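PDB 2EBA: putative glutaryl-CoA dehydrogenase from Thermus thermophilus, which belongs to the acyl-CoA dehydrogenase family of flavoproteins and binds flavin-adenine dinucleotide. Local coordinates for residues S225-P229 with K230-L234. Numbering follows the deposited sequence.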
# COMPACT_ATOMS: atom_id res chain seq x y z
N SER A 225 37.82 35.57 8.94
CA SER A 225 37.41 36.17 7.67
C SER A 225 36.81 35.09 6.76
O SER A 225 36.26 35.40 5.70
CB SER A 225 38.61 36.83 6.97
OG SER A 225 39.44 35.86 6.35
N LEU A 226 36.93 33.83 7.17
CA LEU A 226 36.40 32.71 6.40
C LEU A 226 35.21 32.03 7.08
O LEU A 226 34.72 30.99 6.65
CB LEU A 226 37.53 31.70 6.10
CG LEU A 226 37.89 31.58 4.60
CD1 LEU A 226 37.76 32.93 3.92
CD2 LEU A 226 39.28 31.02 4.45
N ARG A 227 34.73 32.63 8.16
CA ARG A 227 33.56 32.12 8.84
C ARG A 227 32.37 32.92 8.31
O ARG A 227 32.46 34.14 8.14
CB ARG A 227 33.65 32.30 10.35
CG ARG A 227 32.41 31.79 11.08
CD ARG A 227 32.50 31.99 12.56
NE ARG A 227 32.37 33.39 12.92
CZ ARG A 227 31.21 34.03 13.01
NH1 ARG A 227 30.08 33.38 12.76
NH2 ARG A 227 31.17 35.32 13.34
N LEU A 228 31.26 32.25 8.03
CA LEU A 228 30.07 32.94 7.54
C LEU A 228 29.48 33.82 8.67
O LEU A 228 28.92 33.31 9.64
CB LEU A 228 29.05 31.90 7.08
CG LEU A 228 28.72 31.76 5.59
CD1 LEU A 228 29.89 32.11 4.69
CD2 LEU A 228 28.28 30.32 5.37
N PRO A 229 29.62 35.15 8.54
CA PRO A 229 29.13 36.11 9.53
C PRO A 229 27.69 35.93 9.99
O PRO A 229 27.42 35.75 11.18
CB PRO A 229 29.39 37.46 8.87
CG PRO A 229 29.40 37.15 7.40
CD PRO A 229 30.16 35.86 7.36
N LYS A 230 26.75 35.98 9.04
CA LYS A 230 25.35 35.82 9.38
C LYS A 230 24.92 34.39 9.69
O LYS A 230 23.82 34.18 10.18
CB LYS A 230 24.47 36.37 8.26
CG LYS A 230 24.45 37.89 8.17
CD LYS A 230 25.44 38.42 7.15
CE LYS A 230 24.96 38.20 5.71
NZ LYS A 230 23.65 38.87 5.45
N ALA A 231 25.77 33.40 9.41
CA ALA A 231 25.43 32.00 9.68
C ALA A 231 25.37 31.70 11.18
O ALA A 231 26.40 31.46 11.81
CB ALA A 231 26.44 31.07 9.00
N LEU A 232 24.16 31.70 11.74
CA LEU A 232 23.99 31.45 13.17
C LEU A 232 22.89 30.43 13.46
O LEU A 232 21.73 30.67 13.14
CB LEU A 232 23.63 32.75 13.90
CG LEU A 232 24.67 33.85 14.21
CD1 LEU A 232 25.74 33.98 13.11
CD2 LEU A 232 23.90 35.17 14.40
N GLY A 233 23.25 29.31 14.09
CA GLY A 233 22.26 28.31 14.43
C GLY A 233 21.95 27.24 13.39
O GLY A 233 22.36 27.35 12.24
N LEU A 234 21.23 26.20 13.82
CA LEU A 234 20.83 25.08 12.96
C LEU A 234 20.06 25.62 11.77
O LEU A 234 20.08 25.04 10.68
CB LEU A 234 19.93 24.12 13.74
CG LEU A 234 20.13 22.61 13.58
CD1 LEU A 234 18.90 21.89 14.11
CD2 LEU A 234 20.36 22.24 12.14
O HOH W 1 28.91 31.17 11.36
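Leu-228 and Ala-231 meet at the two ends of a tight turn, their CA atoms 5.2 Å apart. Ala-231 N donates to Leu-228 O (3.2 Å) in a bent bond, with an N-H...O angle of 136°. The same closure presses Leu-228 CB against Ala-231 CB at 3.3 Å, tighter than usual for two carbons, and Tyr-107 of helix 87-107 packs on both side chains. A water also bridges the turn, donating to Leu-228 O and to Ala-231 O (2.6 Å) while accepting from Arg-227 NH1 (2.9 Å). The arginine reaches this water through a chain extended through CB, CG and CD (chi1 179°) that turns at chi3 and again at chi4, and its NE is paired with Glu-224. Ala-231 O and Leu-232 CD1 both lie at the guanidinium edge, near its plane. Leu-232 CG sits beside its own backbone N (chi1 -75°), which turns CD1 back toward the corner of the turn, 3.1 Å from Pro-229 O. The Lys-230 chain, bent at chi2, chi3 and chi4, crosses the proline ring obliquely with CD 4.2 Å from Pro-229 CG, and NZ makes a weak hydrogen bond to Ala-106 O. With Pro-229 and Lys-230 both in helical backbone conformations at its corner, this is a type I beta turn, set in the loop joining strand 220-223 of the beta domain to helix 235-269 of the C-terminal helical domain in the acyl-CoA dehydrogenase fold.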